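Local coordinates for protein poly-beta-1,6-N-acetyl-D-glucosamine N-deacetylase (Aggregatibacter actinomycetemcomitans, PDB 4U10) that probably removes N-acetyl groups from poly-beta-1,6-N-acetyl-D-glucosamine, acting through a zinc-binding domain of the polysaccharide deacetylase family, at residues 71-76 against 93-98; 87-92 against 136-141; 142-147 against 207-212. One frame throughout, in Å; residues are numbered along the deposited sequence.

Contact 1 (71-76 against 93-98). With ZN (zinc ion), chain D; ZN (zinc ion), chain C.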
loop_
_atom_site.group_PDB
_atom_site.type_symbol
_atom_site.label_atom_id
_atom_site.label_comp_id
_atom_site.label_asym_id
_atom_site.label_seq_id
_atom_site.Cartn_x
_atom_site.Cartn_y
_atom_site.Cartn_z
ATOM N N LEU A 71 -7.995 0.799 6.870
ATOM C CA LEU A 71 -6.867 1.733 6.841
ATOM C C LEU A 71 -5.703 1.052 6.144
ATOM O O LEU A 71 -5.447 -0.064 6.453
ATOM C CB LEU A 71 -6.409 2.051 8.270
ATOM C CG LEU A 71 -7.413 2.692 9.212
ATOM C CD1 LEU A 71 -6.825 2.891 10.613
ATOM C CD2 LEU A 71 -7.935 3.997 8.666
ATOM N N SER A 72 -4.967 1.757 5.261
ATOM C CA SER A 72 -3.862 1.183 4.501
ATOM C C SER A 72 -2.641 2.121 4.436
ATOM O O SER A 72 -2.813 3.347 4.343
ATOM C CB SER A 72 -4.312 0.765 3.101
ATOM O OG SER A 72 -4.759 1.849 2.291
ATOM N N PHE A 73 -1.432 1.534 4.564
ATOM C CA PHE A 73 -0.208 2.305 4.628
ATOM C C PHE A 73 0.761 1.704 3.643
ATOM O O PHE A 73 0.958 0.475 3.612
ATOM C CB PHE A 73 0.404 2.323 6.019
ATOM C CG PHE A 73 -0.495 2.925 7.051
ATOM C CD1 PHE A 73 -1.480 2.152 7.686
ATOM C CD2 PHE A 73 -0.352 4.258 7.429
ATOM C CE1 PHE A 73 -2.338 2.750 8.610
ATOM C CE2 PHE A 73 -1.190 4.826 8.348
ATOM C CZ PHE A 73 -2.200 4.078 8.927
ATOM N N ASP A 74 1.224 2.551 2.731
ATOM C CA ASP A 74 2.084 2.117 1.622
ATOM C C ASP A 74 3.563 2.484 1.804
ATOM O O ASP A 74 3.878 3.595 2.238
ATOM C CB ASP A 74 1.699 2.755 0.291
ATOM C CG ASP A 74 0.329 2.359 -0.242
ATOM O OD1 ASP A 74 -0.369 1.493 0.324
ATOM O OD2 ASP A 74 -0.005 2.919 -1.338
ATOM N N ASP A 75 4.421 1.513 1.415
ATOM C CA ASP A 75 5.789 1.645 0.916
ATOM C C ASP A 75 6.851 0.962 1.761
ATOM O O ASP A 75 7.851 0.557 1.221
ATOM C CB ASP A 75 6.245 3.091 0.677
ATOM C CG ASP A 75 5.617 3.697 -0.502
ATOM O OD1 ASP A 75 4.682 3.137 -1.090
ATOM O OD2 ASP A 75 6.107 4.770 -0.880
ATOM N N GLY A 76 6.598 0.778 3.049
ATOM C CA GLY A 76 7.601 0.199 3.949
ATOM C C GLY A 76 8.387 1.188 4.740
ATOM O O GLY A 76 9.418 0.808 5.297
ATOM N N TYR A 93 -6.947 -0.084 16.232
ATOM C CA TYR A 93 -7.229 -0.048 14.798
ATOM C C TYR A 93 -6.347 -0.962 14.014
ATOM O O TYR A 93 -5.117 -0.845 14.047
ATOM C CB TYR A 93 -7.036 1.369 14.258
ATOM C CG TYR A 93 -8.154 2.331 14.532
ATOM C CD1 TYR A 93 -9.346 1.950 15.180
ATOM C CD2 TYR A 93 -8.052 3.632 14.096
ATOM C CE1 TYR A 93 -10.368 2.884 15.393
ATOM C CE2 TYR A 93 -9.078 4.540 14.295
ATOM C CZ TYR A 93 -10.230 4.170 14.959
ATOM O OH TYR A 93 -11.232 5.118 15.108
ATOM N N PRO A 94 -6.951 -1.929 13.320
ATOM C CA PRO A 94 -6.141 -2.700 12.398
ATOM C C PRO A 94 -5.902 -1.924 11.096
ATOM O O PRO A 94 -6.588 -0.905 10.804
ATOM C CB PRO A 94 -6.997 -3.916 12.104
ATOM C CG PRO A 94 -8.385 -3.479 12.326
ATOM C CD PRO A 94 -8.339 -2.401 13.365
ATOM N N ALA A 95 -4.999 -2.454 10.302
ATOM C CA ALA A 95 -4.573 -1.815 9.060
ATOM C C ALA A 95 -3.889 -2.853 8.139
ATOM O O ALA A 95 -3.501 -3.921 8.574
ATOM C CB ALA A 95 -3.607 -0.714 9.402
ATOM N N VAL A 96 -3.786 -2.479 6.870
ATOM C CA VAL A 96 -3.038 -3.134 5.847
ATOM C C VAL A 96 -1.751 -2.331 5.616
ATOM O O VAL A 96 -1.797 -1.114 5.513
ATOM C CB VAL A 96 -3.853 -3.197 4.548
ATOM C CG1 VAL A 96 -2.989 -3.749 3.431
ATOM C CG2 VAL A 96 -5.079 -4.061 4.739
ATOM N N PHE A 97 -0.624 -3.012 5.554
ATOM C CA PHE A 97 0.681 -2.374 5.331
ATOM C C PHE A 97 1.268 -3.037 4.064
ATOM O O PHE A 97 1.295 -4.277 3.972
ATOM C CB PHE A 97 1.565 -2.667 6.531
ATOM C CG PHE A 97 2.983 -2.134 6.450
ATOM C CD1 PHE A 97 3.248 -0.842 6.055
ATOM C CD2 PHE A 97 4.064 -2.926 6.882
ATOM C CE1 PHE A 97 4.566 -0.378 6.051
ATOM C CE2 PHE A 97 5.376 -2.417 6.927
ATOM C CZ PHE A 97 5.607 -1.171 6.466
ATOM N N ALA A 98 1.750 -2.219 3.118
ATOM C CA ALA A 98 2.292 -2.692 1.869
ATOM C C ALA A 98 3.739 -2.227 1.602
ATOM O O ALA A 98 4.024 -1.249 0.862
ATOM C CB ALA A 98 1.364 -2.324 0.740
HETATM ZN ZN ZN D . 0.904 4.450 -2.436
HETATM ZN ZN ZN C . 4.086 3.202 -2.893
HETATM O O HOH W 1 -7.919 -1.437 8.613
HETATM O O HOH W 2 2.528 4.034 -3.529
#
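The carbonyl oxygen of V96 is gripped twice from the neighbouring strand: F73 N donates to it at 2.8 Å, and S72 CA brings a C-H to 3.3 Å. F73 O is held likewise, by A98 N and by F97 CA. Two further backbone bonds, V96 N to L71 O and D75 N to A98 O, complete a parallel pairing of 71-75 with 95-98, whose axes lie 15° apart. At the start of the pairing a water accepts from L71 N and donates to P94 O, and L71 CD1 meets Y93 CD2 at 3.8 Å.

On the face that carries F73 and F97, F73 turns a ring edge to A95, CE1 lying 3.8 Å from the methyl CB. With CG anti to its backbone N (chi1 177°), F97 sends its ring to the turn after the strand, where CZ meets G76 CA at 3.5 Å. At the far end the strand delivers two adjacent carboxylates: D74 OD2 binds one zinc ion at 2.1 Å and D75 OD1 another at 1.9 Å, with one water bound to both metals. H10 also binds the first, H144 and H149 the second. D74 OD1 makes a salt bridge with R247.

The pairing closes the beta-alpha-beta unit 68-75, 79-91, 95-99. Helix 79-91 covers F73 and F97 through M80, helix 31-42 packs on L71, and strand 205-207 lies against V96 and A98.

Contact 2 (87-92 against 136-141)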
loop_
_atom_site.group_PDB
_atom_site.type_symbol
_atom_site.label_atom_id
_atom_site.label_comp_id
_atom_site.label_asym_id
_atom_site.label_seq_id
_atom_site.Cartn_x
_atom_site.Cartn_y
_atom_site.Cartn_z
ATOM N N ILE A 87 0.168 4.117 17.580
ATOM C CA ILE A 87 -1.117 4.758 17.462
ATOM C C ILE A 87 -2.178 3.739 17.115
ATOM O O ILE A 87 -3.238 3.740 17.724
ATOM C CB ILE A 87 -1.091 5.904 16.438
ATOM C CG1 ILE A 87 -0.177 7.037 16.938
ATOM C CG2 ILE A 87 -2.504 6.500 16.237
ATOM C CD1 ILE A 87 0.180 8.057 15.860
ATOM N N LEU A 88 -1.881 2.814 16.199
ATOM C CA LEU A 88 -2.893 1.774 15.861
ATOM C C LEU A 88 -3.241 0.960 17.090
ATOM O O LEU A 88 -4.433 0.661 17.321
ATOM C CB LEU A 88 -2.419 0.851 14.748
ATOM C CG LEU A 88 -2.136 1.423 13.357
ATOM C CD1 LEU A 88 -1.452 0.416 12.444
ATOM C CD2 LEU A 88 -3.447 1.963 12.796
ATOM N N LYS A 89 -2.215 0.597 17.857
ATOM C CA LYS A 89 -2.368 -0.149 19.084
ATOM C C LYS A 89 -3.207 0.614 20.130
ATOM O O LYS A 89 -4.079 0.030 20.713
ATOM C CB LYS A 89 -1.028 -0.524 19.700
ATOM C CG LYS A 89 -0.276 -1.537 18.896
ATOM C CD LYS A 89 0.856 -2.147 19.678
ATOM C CE LYS A 89 1.932 -1.117 19.961
ATOM N NZ LYS A 89 3.238 -1.752 20.348
ATOM N N ALA A 90 -2.913 1.887 20.353
ATOM C CA ALA A 90 -3.708 2.773 21.222
ATOM C C ALA A 90 -5.197 2.880 20.836
ATOM O O ALA A 90 -6.072 2.881 21.692
ATOM C CB ALA A 90 -3.116 4.179 21.174
ATOM N N TYR A 91 -5.481 2.973 19.552
ATOM C CA TYR A 91 -6.856 2.998 19.085
ATOM C C TYR A 91 -7.498 1.630 18.886
ATOM O O TYR A 91 -8.679 1.546 18.564
ATOM C CB TYR A 91 -6.896 3.768 17.771
ATOM C CG TYR A 91 -6.873 5.254 18.014
ATOM C CD1 TYR A 91 -5.704 5.926 18.282
ATOM C CD2 TYR A 91 -8.066 5.985 17.942
ATOM C CE1 TYR A 91 -5.717 7.321 18.486
ATOM C CE2 TYR A 91 -8.104 7.352 18.169
ATOM C CZ TYR A 91 -6.938 8.021 18.476
ATOM O OH TYR A 91 -7.034 9.392 18.663
ATOM N N ASN A 92 -6.709 0.588 19.041
ATOM C CA ASN A 92 -7.051 -0.743 18.565
ATOM C C ASN A 92 -7.658 -0.775 17.119
ATOM O O ASN A 92 -8.689 -1.396 16.821
ATOM C CB ASN A 92 -7.903 -1.469 19.609
ATOM C CG ASN A 92 -7.916 -2.958 19.385
ATOM O OD1 ASN A 92 -6.881 -3.583 19.118
ATOM N ND2 ASN A 92 -9.092 -3.528 19.456
ATOM N N SER A 136 0.749 -8.996 16.186
ATOM C CA SER A 136 -0.224 -8.255 17.016
ATOM C C SER A 136 -1.626 -8.564 16.583
ATOM O O SER A 136 -2.600 -8.281 17.279
ATOM C CB SER A 136 0.030 -6.775 16.850
ATOM O OG SER A 136 -0.629 -6.290 15.686
ATOM N N GLY A 137 -1.769 -9.140 15.407
ATOM C CA GLY A 137 -3.058 -9.257 14.795
ATOM C C GLY A 137 -3.663 -7.961 14.259
ATOM O O GLY A 137 -4.713 -8.001 13.704
ATOM N N LEU A 138 -2.989 -6.832 14.361
ATOM C CA LEU A 138 -3.526 -5.571 13.838
ATOM C C LEU A 138 -3.168 -5.256 12.373
ATOM O O LEU A 138 -3.873 -4.526 11.683
ATOM C CB LEU A 138 -3.091 -4.402 14.728
ATOM C CG LEU A 138 -3.756 -4.358 16.107
ATOM C CD1 LEU A 138 -3.185 -3.180 16.846
ATOM C CD2 LEU A 138 -5.253 -4.268 15.986
ATOM N N VAL A 139 -2.089 -5.797 11.895
ATOM C CA VAL A 139 -1.530 -5.390 10.617
ATOM C C VAL A 139 -1.441 -6.586 9.662
ATOM O O VAL A 139 -0.743 -7.572 9.938
ATOM C CB VAL A 139 -0.144 -4.773 10.804
ATOM C CG1 VAL A 139 0.424 -4.255 9.448
ATOM C CG2 VAL A 139 -0.152 -3.696 11.906
ATOM N N GLU A 140 -2.145 -6.471 8.542
ATOM C CA GLU A 140 -2.105 -7.399 7.432
ATOM C C GLU A 140 -0.978 -6.936 6.472
ATOM O O GLU A 140 -0.926 -5.742 6.120
ATOM C CB GLU A 140 -3.444 -7.307 6.703
ATOM C CG GLU A 140 -3.536 -7.971 5.319
ATOM C CD GLU A 140 -4.167 -9.335 5.379
ATOM O OE1 GLU A 140 -4.904 -9.583 6.325
ATOM O OE2 GLU A 140 -3.931 -10.138 4.498
ATOM N N ILE A 141 -0.065 -7.852 6.123
ATOM C CA ILE A 141 0.991 -7.591 5.113
ATOM C C ILE A 141 0.559 -7.844 3.657
ATOM O O ILE A 141 0.268 -8.934 3.270
ATOM C CB ILE A 141 2.283 -8.344 5.420
ATOM C CG1 ILE A 141 2.613 -8.226 6.887
ATOM C CG2 ILE A 141 3.434 -7.729 4.621
ATOM C CD1 ILE A 141 2.651 -6.778 7.421
#
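L138 meets both K89 and N92, one methyl to each; the contact with K89 is carbon on carbon. CD1 lies 3.9 Å from K89 CA and equally far from K89 CG, so it rests on the root of the lysine chain, and the two side chains cross at about a right angle. The lysine then bends at chi3 and leads its amino end away. The same methyl also approaches the helix backbone at L88 O, 4.1 Å away. A looser apolar touch joins L88 CD1 and V139 CG2 at 4.3 Å, deeper in the protein, where L88 also packs on A95.

A polar group meets carbon at N92. Its CG stands anti to the backbone N (chi1 -162°), and this brings OD1 to within 3.6 Å of L138 CD2, a van der Waals approach, again with the side chains roughly perpendicular. In the fold, helix 79-91 is the crossover of a beta-alpha-beta unit leading into strand 95-99, and the contact sets its C-terminal end against the entry to strand 139-141, the next parallel strand of the sheet.

Hydrogen bonds act here within each segment. N92, with positive phi, ends the helix in a Schellman motif. In 136-141, S136 OG accepts from L138 N at 2.8 Å with an N-H...O angle of 161°, an ST turn; G137, just before L138, is the first residue after helix 127-135 and also has positive phi. S136 OG is bonded to M133 O as well.

Contact 3 (142-147 against 207-212); sequences ASHTDN and VWPYGQ. With ZN (zinc ion), chain C.
H144 leans across to the V207-P209 backbone. Its CB stands 4.1 Å from V207 O, and with CG anti to the backbone N (chi1 -158°) the imidazole lies alongside that carbonyl. ND1 donates to V207 O at 2.6 Å; the oxygen is only 11° out of the ring plane, yet the donor sits 53° above the plane of the carbonyl. CE1 comes to 3.6 Å from W208 O at the ring edge. At the tip, NE2 binds a zinc ion at 2.1 Å, which D75, H149 and a water also coordinate. P209 CG sits above one face of the imidazole, nearer its margin than its middle.

Beside it, V207 N returns a bond to S143 O at 2.7 Å, and T145 CG2 meets P209 CD tip to tip at 3.8 Å. S143 OG accepts from T145 N, an ST turn, and is bonded to S191 as well.

With ND1-H donated in a hydrogen bond to V207 O, NE2 is left to bind the metal. V207 O is a second-shell acceptor that, together with the zinc bond, helps to set the ring's rotation and may strengthen its donation to zinc, consistent with the Asp-His-His metal site of this deacetylase family.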
loop_
_atom_site.group_PDB
_atom_site.type_symbol
_atom_site.label_atom_id
_atom_site.label_comp_id
_atom_site.label_asym_id
_atom_site.label_seq_id
_atom_site.Cartn_x
_atom_site.Cartn_y
_atom_site.Cartn_z
ATOM N N ALA A 142 0.494 -6.779 2.871
ATOM C CA ALA A 142 0.220 -6.869 1.453
ATOM C C ALA A 142 1.467 -6.626 0.649
ATOM O O ALA A 142 2.434 -6.034 1.125
ATOM C CB ALA A 142 -0.804 -5.855 1.083
ATOM N N SER A 143 1.424 -7.021 -0.608
ATOM C CA SER A 143 2.501 -6.683 -1.528
ATOM C C SER A 143 2.325 -5.301 -2.090
ATOM O O SER A 143 1.167 -4.809 -2.273
ATOM C CB SER A 143 2.495 -7.678 -2.682
ATOM O OG SER A 143 3.498 -7.419 -3.615
ATOM N N HIS A 144 3.479 -4.710 -2.475
ATOM C CA HIS A 144 3.558 -3.441 -3.194
ATOM C C HIS A 144 4.669 -3.595 -4.239
ATOM O O HIS A 144 5.356 -2.622 -4.588
ATOM C CB HIS A 144 3.927 -2.345 -2.209
ATOM C CG HIS A 144 3.570 -0.940 -2.613
ATOM N ND1 HIS A 144 2.403 -0.589 -3.263
ATOM C CD2 HIS A 144 4.156 0.224 -2.255
ATOM C CE1 HIS A 144 2.333 0.718 -3.359
ATOM N NE2 HIS A 144 3.377 1.234 -2.732
ATOM N N THR A 145 4.719 -4.793 -4.828
ATOM C CA THR A 145 5.695 -5.297 -5.813
ATOM C C THR A 145 6.990 -5.598 -5.102
ATOM O O THR A 145 7.123 -5.254 -3.959
ATOM C CB THR A 145 5.943 -4.368 -7.051
ATOM O OG1 THR A 145 6.748 -3.272 -6.636
ATOM C CG2 THR A 145 4.603 -3.819 -7.567
ATOM N N ASP A 146 7.848 -6.405 -5.753
ATOM C CA ASP A 146 9.160 -6.650 -5.269
ATOM C C ASP A 146 10.086 -5.450 -5.573
ATOM O O ASP A 146 10.635 -4.805 -4.687
ATOM C CB ASP A 146 9.747 -7.979 -5.821
ATOM C CG ASP A 146 10.871 -8.510 -4.917
ATOM O OD1 ASP A 146 10.728 -8.430 -3.658
ATOM O OD2 ASP A 146 11.841 -9.056 -5.468
ATOM N N ASN A 147 10.263 -5.188 -6.832
ATOM C CA ASN A 147 11.106 -4.096 -7.297
ATOM C C ASN A 147 10.511 -3.367 -8.528
ATOM O O ASN A 147 11.199 -3.078 -9.493
ATOM C CB ASN A 147 12.497 -4.627 -7.590
ATOM C CG ASN A 147 13.468 -3.529 -7.936
ATOM O OD1 ASN A 147 13.298 -2.438 -7.514
ATOM N ND2 ASN A 147 14.421 -3.811 -8.752
ATOM N N VAL A 207 -1.056 -4.018 -3.676
ATOM C CA VAL A 207 -1.296 -2.604 -3.714
ATOM C C VAL A 207 -0.458 -1.960 -4.786
ATOM O O VAL A 207 0.779 -2.048 -4.763
ATOM C CB VAL A 207 -1.017 -1.945 -2.337
ATOM C CG1 VAL A 207 -1.381 -0.469 -2.392
ATOM C CG2 VAL A 207 -1.773 -2.654 -1.197
ATOM N N TRP A 208 -1.097 -1.210 -5.688
ATOM C CA TRP A 208 -0.367 -0.722 -6.884
ATOM C C TRP A 208 0.431 0.491 -6.505
ATOM O O TRP A 208 -0.128 1.420 -5.863
ATOM C CB TRP A 208 -1.366 -0.328 -7.973
ATOM C CG TRP A 208 -2.272 -1.450 -8.383
ATOM C CD1 TRP A 208 -3.629 -1.460 -8.321
ATOM C CD2 TRP A 208 -1.881 -2.708 -8.961
ATOM N NE1 TRP A 208 -4.093 -2.657 -8.789
ATOM C CE2 TRP A 208 -3.048 -3.442 -9.176
ATOM C CE3 TRP A 208 -0.645 -3.308 -9.272
ATOM C CZ2 TRP A 208 -3.026 -4.722 -9.694
ATOM C CZ3 TRP A 208 -0.639 -4.540 -9.775
ATOM C CH2 TRP A 208 -1.816 -5.249 -9.993
ATOM N N PRO A 209 1.736 0.527 -6.869
ATOM C CA PRO A 209 2.487 1.784 -6.760
ATOM C C PRO A 209 1.781 2.913 -7.480
ATOM O O PRO A 209 1.375 2.751 -8.647
ATOM C CB PRO A 209 3.809 1.432 -7.514
ATOM C CG PRO A 209 4.026 0.008 -7.097
ATOM C CD PRO A 209 2.627 -0.540 -7.367
ATOM N N TYR A 210 1.646 4.051 -6.793
ATOM C CA TYR A 210 1.082 5.283 -7.346
ATOM C C TYR A 210 -0.354 5.081 -7.771
ATOM O O TYR A 210 -0.876 5.866 -8.522
ATOM C CB TYR A 210 1.928 5.725 -8.570
ATOM C CG TYR A 210 3.479 5.568 -8.435
ATOM C CD1 TYR A 210 4.200 6.282 -7.536
ATOM C CD2 TYR A 210 4.182 4.692 -9.258
ATOM C CE1 TYR A 210 5.577 6.121 -7.414
ATOM C CE2 TYR A 210 5.561 4.544 -9.178
ATOM C CZ TYR A 210 6.256 5.272 -8.251
ATOM O OH TYR A 210 7.639 5.123 -8.177
ATOM N N GLY A 211 -1.026 4.009 -7.358
ATOM C CA GLY A 211 -2.428 3.853 -7.765
ATOM C C GLY A 211 -2.601 3.288 -9.184
ATOM O O GLY A 211 -3.715 3.121 -9.625
ATOM N N GLN A 212 -1.502 3.010 -9.920
ATOM C CA GLN A 212 -1.623 2.732 -11.321
ATOM C C GLN A 212 -1.476 1.236 -11.633
ATOM O O GLN A 212 -0.518 0.584 -11.226
ATOM C CB GLN A 212 -0.603 3.530 -12.140
ATOM C CG GLN A 212 -0.744 5.058 -11.965
ATOM C CD GLN A 212 -2.148 5.547 -12.368
ATOM O OE1 GLN A 212 -2.775 6.374 -11.637
ATOM N NE2 GLN A 212 -2.685 5.000 -13.470
HETATM ZN ZN ZN C . 4.086 3.202 -2.893
HETATM O O HOH W 2 2.528 4.034 -3.529
#

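How the contacts relate
Contacts 1 and 2 interlock along the chain, their segments alternating, whereas contact 3 opens only after both have closed. All three belong to one deacetylase domain. The centres of contacts 1 and 2 are about 9 Å apart, and strand 95-99 joins them by pairing with 139-141: A95 N lies 2.7 Å from L138 O. Strand 139-141 runs straight into the loop 142-147, whose H144 reaches the metal; contact 3 lies about 12 Å from contact 1 and about 21 Å from contact 2, between centres. Contacts 1 and 3 each give a ligand to the same zinc ion at the C-terminal ends of the strands, where the sheet assembles the metal site, while contact 2 packs the other end.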